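Putative HTH-type transcriptional regulator YwnA (Bacillus subtilis subsp. subtilis, PDB 1XD7) probably binds DNA and regulates transcription, as a winged-helix protein of the Rrf2 family. Local coordinates at residues 7-12 with 76-82; 50-54 with 63-67. All blocks are in the same frame, centred on the assembly; numbering follows the deposited sequence.

Interaction 1 lies almost at the centre of the chain, where the start of helix 7-19 crosses the C-terminal part of helix 73-80; interaction 2 is the pairing of the two strands of the wing, about 14 Å away between centres and only partly buried. The first rests on apolar packing, with two basic side chains at its outer end. The second is held by three backbone hydrogen bonds, a salt bridge on the surface and one contact between leucine methyls, next to helix 7-19. The two meet directly, since Ala79 packs against Ala50 and Ile52. Helix 7-19 also serves both: its start packs on 76-82, and Leu15 and Ile18 farther along receive Leu53 and Leu64 of the hairpin.

Interaction 1 (7-12 with 76-82); sequences RLAVAI and VYRAVQK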
loop_
_atom_site.group_PDB
_atom_site.type_symbol
_atom_site.label_atom_id
_atom_site.label_comp_id
_atom_site.label_asym_id
_atom_site.label_seq_id
_atom_site.Cartn_x
_atom_site.Cartn_y
_atom_site.Cartn_z
ATOM N N ARG A 7 10.275 -0.910 -4.166
ATOM C CA ARG A 7 11.516 -1.666 -4.330
ATOM C C ARG A 7 11.213 -3.024 -4.946
ATOM O O ARG A 7 12.114 -3.741 -5.386
ATOM C CB ARG A 7 12.177 -1.890 -2.966
ATOM C CG ARG A 7 12.248 -0.667 -2.067
ATOM C CD ARG A 7 13.031 -0.953 -0.779
ATOM N NE ARG A 7 13.099 0.225 0.085
ATOM C CZ ARG A 7 13.904 0.335 1.139
ATOM N NH1 ARG A 7 14.719 -0.665 1.463
ATOM N NH2 ARG A 7 13.895 1.444 1.874
ATOM N N LEU A 8 9.933 -3.376 -4.947
ATOM C CA LEU A 8 9.471 -4.654 -5.464
ATOM C C LEU A 8 9.682 -4.661 -6.970
ATOM O O LEU A 8 10.236 -5.607 -7.549
ATOM C CB LEU A 8 7.987 -4.804 -5.144
ATOM C CG LEU A 8 7.338 -6.180 -5.102
ATOM C CD1 LEU A 8 5.953 -6.034 -5.689
ATOM C CD2 LEU A 8 8.129 -7.200 -5.864
ATOM N N ALA A 9 9.230 -3.590 -7.596
ATOM C CA ALA A 9 9.377 -3.449 -9.026
ATOM C C ALA A 9 10.860 -3.545 -9.376
ATOM O O ALA A 9 11.276 -4.385 -10.184
ATOM C CB ALA A 9 8.814 -2.114 -9.471
ATOM N N VAL A 10 11.671 -2.696 -8.754
ATOM C CA VAL A 10 13.100 -2.725 -9.048
ATOM C C VAL A 10 13.664 -4.116 -8.786
ATOM O O VAL A 10 14.531 -4.598 -9.530
ATOM C CB VAL A 10 13.862 -1.645 -8.222
ATOM C CG1 VAL A 10 15.346 -1.891 -8.250
ATOM C CG2 VAL A 10 13.563 -0.260 -8.804
ATOM N N ALA A 11 13.171 -4.778 -7.746
ATOM C CA ALA A 11 13.676 -6.112 -7.468
ATOM C C ALA A 11 13.257 -7.070 -8.586
ATOM O O ALA A 11 13.992 -7.989 -8.922
ATOM C CB ALA A 11 13.172 -6.606 -6.122
ATOM N N ILE A 12 12.082 -6.840 -9.167
ATOM C CA ILE A 12 11.586 -7.687 -10.251
ATOM C C ILE A 12 12.399 -7.514 -11.550
ATOM O O ILE A 12 12.799 -8.505 -12.178
ATOM C CB ILE A 12 10.097 -7.403 -10.543
ATOM C CG1 ILE A 12 9.265 -7.591 -9.270
ATOM C CG2 ILE A 12 9.591 -8.353 -11.603
ATOM C CD1 ILE A 12 9.254 -9.012 -8.750
ATOM N N VAL A 76 9.438 -12.205 -2.961
ATOM C CA VAL A 76 10.361 -11.135 -3.325
ATOM C C VAL A 76 10.143 -9.941 -2.417
ATOM O O VAL A 76 11.093 -9.322 -1.935
ATOM C CB VAL A 76 10.130 -10.650 -4.774
ATOM C CG1 VAL A 76 11.114 -9.542 -5.105
ATOM C CG2 VAL A 76 10.269 -11.801 -5.743
ATOM N N TYR A 77 8.875 -9.617 -2.215
ATOM C CA TYR A 77 8.466 -8.505 -1.379
ATOM C C TYR A 77 9.149 -8.483 -0.014
ATOM O O TYR A 77 9.837 -7.528 0.323
ATOM C CB TYR A 77 6.958 -8.554 -1.179
ATOM C CG TYR A 77 6.412 -7.441 -0.309
ATOM C CD1 TYR A 77 6.395 -6.119 -0.755
ATOM C CD2 TYR A 77 5.877 -7.718 0.951
ATOM C CE1 TYR A 77 5.849 -5.097 0.034
ATOM C CE2 TYR A 77 5.329 -6.704 1.749
ATOM C CZ TYR A 77 5.315 -5.398 1.285
ATOM O OH TYR A 77 4.747 -4.405 2.062
ATOM N N ARG A 78 8.946 -9.534 0.771
ATOM C CA ARG A 78 9.537 -9.613 2.103
ATOM C C ARG A 78 11.032 -9.377 2.086
ATOM O O ARG A 78 11.556 -8.635 2.914
ATOM C CB ARG A 78 9.252 -10.968 2.747
ATOM C CG ARG A 78 8.269 -10.911 3.914
ATOM C CD ARG A 78 8.339 -12.197 4.733
ATOM N NE ARG A 78 9.212 -12.124 5.910
ATOM C CZ ARG A 78 10.472 -11.684 5.921
ATOM N NH1 ARG A 78 11.053 -11.252 4.810
ATOM N NH2 ARG A 78 11.163 -11.686 7.055
ATOM N N ALA A 79 11.723 -10.006 1.143
ATOM C CA ALA A 79 13.167 -9.850 1.038
ATOM C C ALA A 79 13.583 -8.391 0.901
ATOM O O ALA A 79 14.640 -8.010 1.382
ATOM C CB ALA A 79 13.695 -10.651 -0.134
ATOM N N VAL A 80 12.760 -7.571 0.256
ATOM C CA VAL A 80 13.093 -6.158 0.080
ATOM C C VAL A 80 12.132 -5.266 0.865
ATOM O O VAL A 80 12.126 -4.044 0.710
ATOM C CB VAL A 80 13.024 -5.745 -1.409
ATOM C CG1 VAL A 80 14.086 -6.483 -2.227
ATOM C CG2 VAL A 80 11.642 -6.041 -1.950
ATOM N N GLN A 81 11.325 -5.901 1.707
ATOM C CA GLN A 81 10.330 -5.234 2.542
ATOM C C GLN A 81 10.962 -4.346 3.612
ATOM O O GLN A 81 11.828 -4.794 4.363
ATOM C CB GLN A 81 9.448 -6.301 3.211
ATOM C CG GLN A 81 8.602 -5.816 4.362
ATOM C CD GLN A 81 7.573 -4.795 3.941
ATOM O OE1 GLN A 81 7.904 -3.756 3.357
ATOM N NE2 GLN A 81 6.308 -5.078 4.239
ATOM N N LYS A 82 10.521 -3.089 3.678
ATOM C CA LYS A 82 11.029 -2.132 4.663
ATOM C C LYS A 82 10.713 -2.565 6.094
ATOM O O LYS A 82 9.922 -1.924 6.790
ATOM C CB LYS A 82 10.425 -0.749 4.405
ATOM C CG LYS A 82 10.991 -0.054 3.172
ATOM C CD LYS A 82 10.176 1.175 2.780
ATOM C CE LYS A 82 10.058 2.174 3.919
ATOM N NZ LYS A 82 11.385 2.655 4.372
#
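Ala11 CB sits against two valines of the facing helix, 3.7 Å from Val76 CG1 and 4.0 Å from Val80 CG1. Val76 CG1 stands anti to its backbone N (chi1 180°), which carries this methyl into the group formed by Ala11, Leu8 CD2 at 3.9 Å and Ile12 CD1 at 4.1 Å. The Leu8 and Val76 side chains lie roughly perpendicular, and Leu8 CG approaches the rim of the Tyr77 ring from close to its plane. The axes of 7-12 and 76-80 pass 9.3 Å apart at 113°, so the start of helix 7-19 of this winged-helix domain, next to the predicted helix-turn-helix, runs steeply across the C-terminal part of helix 73-80. Toward the surface the chemistry changes. The extended Arg7 chain passes Val80, its CD 3.5 Å from Val80 O, and Lys82 CG lies over one face of the guanidinium, nearer its periphery than its centre. Lys82 bends at its last two torsions, leaving NZ 3.7 Å from Arg7 NH2, a proximity of like charges that is probably unfavourable unless solvent screens it. Farther out, Met43 of helix 37-49 touches Arg7 and Val80, Leu122 of helix 98-122 packs on Leu8 and Tyr77, and Phe111 of the second subunit packs on Leu8.

Interaction 2 (50-54 with 63-67); sequences ADILT and SLKKD
Thr54 and Ser63 form an antiparallel hydrogen-bonded pair in which each residue gives its N-H and accepts through its carbonyl. Thr54 N reaches Ser63 O at 2.8 Å and Ser63 N reaches Thr54 O at 2.9 Å, both donors lying nearly on the line of the acceptor's C=O. Beyond the non-hydrogen-bonded pair Leu53-Leu64, Lys65 N binds Ile52 O at 2.9 Å; the N-H points almost straight at the oxygen (167°), yet the donor stands above the carbonyl plane. Ser63 O also receives a CA-H...O contact from Leu53 CA at 3.3 Å. These bonds close the two-stranded hairpin that is the wing of the winged-helix fold. At its base Asp51, with positive phi, is the C-prime residue of a Schellman motif ending helix 37-49: its N bonds to Lys48 O, and Ile52 N to Leu47 O. Leu53 also has a backbone bond with Leu47. Lys65 CG is anti to the backbone N (chi1 -170°), and the chain runs extended past Asp51 O before turning at its last torsion, placing NZ 3.3 Å from Asp51 OD2 in a salt bridge, though CE lies closer, at 2.9 Å. Elsewhere Leu53 CD2 meets Leu64 CD2 at 3.5 Å, and both leucines pack on Leu15 and Ile18 of helix 7-19. Backbone bonding thus sets the strand register, whereas the exposed ion pair, probably weakened by this geometry and by water, is a modest tie.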
loop_
_atom_site.group_PDB
_atom_site.type_symbol
_atom_site.label_atom_id
_atom_site.label_comp_id
_atom_site.label_asym_id
_atom_site.label_seq_id
_atom_site.Cartn_x
_atom_site.Cartn_y
_atom_site.Cartn_z
ATOM N N ALA A 50 18.036 -13.261 1.352
ATOM C CA ALA A 50 16.791 -14.016 1.403
ATOM C C ALA A 50 16.972 -15.293 0.583
ATOM O O ALA A 50 16.006 -15.959 0.221
ATOM C CB ALA A 50 15.662 -13.184 0.833
ATOM N N ASP A 51 18.227 -15.625 0.307
ATOM C CA ASP A 51 18.578 -16.792 -0.490
ATOM C C ASP A 51 17.752 -16.966 -1.748
ATOM O O ASP A 51 17.444 -18.078 -2.153
ATOM C CB ASP A 51 18.522 -18.068 0.346
ATOM C CG ASP A 51 19.906 -18.575 0.701
ATOM O OD1 ASP A 51 20.717 -17.765 1.205
ATOM O OD2 ASP A 51 20.191 -19.771 0.473
ATOM N N ILE A 52 17.379 -15.855 -2.363
ATOM C CA ILE A 52 16.635 -15.924 -3.604
ATOM C C ILE A 52 17.682 -15.997 -4.709
ATOM O O ILE A 52 17.460 -16.590 -5.767
ATOM C CB ILE A 52 15.790 -14.682 -3.831
ATOM C CG1 ILE A 52 14.617 -14.677 -2.848
ATOM C CG2 ILE A 52 15.316 -14.652 -5.271
ATOM C CD1 ILE A 52 13.660 -13.532 -3.045
ATOM N N LEU A 53 18.833 -15.394 -4.438
ATOM C CA LEU A 53 19.916 -15.376 -5.384
ATOM C C LEU A 53 21.137 -15.962 -4.769
ATOM O O LEU A 53 21.468 -15.667 -3.619
ATOM C CB LEU A 53 20.251 -13.961 -5.804
ATOM C CG LEU A 53 19.248 -13.298 -6.727
ATOM C CD1 LEU A 53 19.679 -11.864 -6.935
ATOM C CD2 LEU A 53 19.172 -14.050 -8.050
ATOM N N THR A 54 21.804 -16.800 -5.549
ATOM C CA THR A 54 23.039 -17.409 -5.124
ATOM C C THR A 54 24.072 -16.635 -5.916
ATOM O O THR A 54 23.763 -16.070 -6.961
ATOM C CB THR A 54 23.113 -18.893 -5.501
ATOM O OG1 THR A 54 24.306 -19.455 -4.949
ATOM C CG2 THR A 54 23.133 -19.067 -7.013
ATOM N N SER A 63 22.851 -15.324 -9.649
ATOM C CA SER A 63 21.806 -16.035 -10.352
ATOM C C SER A 63 20.746 -16.604 -9.424
ATOM O O SER A 63 20.952 -16.721 -8.216
ATOM C CB SER A 63 22.434 -17.137 -11.200
ATOM O OG SER A 63 23.495 -17.737 -10.493
ATOM N N LEU A 64 19.607 -16.957 -10.007
ATOM C CA LEU A 64 18.491 -17.502 -9.251
ATOM C C LEU A 64 18.864 -18.777 -8.538
ATOM O O LEU A 64 19.479 -19.662 -9.122
ATOM C CB LEU A 64 17.307 -17.785 -10.173
ATOM C CG LEU A 64 16.843 -16.622 -11.045
ATOM C CD1 LEU A 64 15.475 -16.936 -11.653
ATOM C CD2 LEU A 64 16.782 -15.362 -10.202
ATOM N N LYS A 65 18.489 -18.867 -7.270
ATOM C CA LYS A 65 18.777 -20.066 -6.509
ATOM C C LYS A 65 17.765 -21.093 -6.962
ATOM O O LYS A 65 18.034 -22.289 -6.944
ATOM C CB LYS A 65 18.624 -19.822 -5.013
ATOM C CG LYS A 65 19.140 -20.969 -4.153
ATOM C CD LYS A 65 19.099 -20.612 -2.668
ATOM C CE LYS A 65 19.923 -21.578 -1.829
ATOM N NZ LYS A 65 21.380 -21.482 -2.144
ATOM N N LYS A 66 16.598 -20.619 -7.379
ATOM C CA LYS A 66 15.559 -21.519 -7.852
ATOM C C LYS A 66 14.923 -21.054 -9.141
ATOM O O LYS A 66 15.201 -19.970 -9.648
ATOM C CB LYS A 66 14.460 -21.701 -6.798
ATOM C CG LYS A 66 13.892 -20.405 -6.234
ATOM C CD LYS A 66 12.511 -20.583 -5.571
ATOM C CE LYS A 66 12.402 -21.845 -4.739
ATOM N NZ LYS A 66 13.580 -22.042 -3.856
ATOM N N ASP A 67 14.048 -21.894 -9.659
ATOM C CA ASP A 67 13.343 -21.614 -10.880
ATOM C C ASP A 67 12.275 -20.534 -10.708
ATOM O O ASP A 67 11.520 -20.537 -9.736
ATOM C CB ASP A 67 12.699 -22.894 -11.375
ATOM C CG ASP A 67 12.031 -22.717 -12.700
ATOM O OD1 ASP A 67 11.037 -21.963 -12.772
ATOM O OD2 ASP A 67 12.510 -23.330 -13.677
#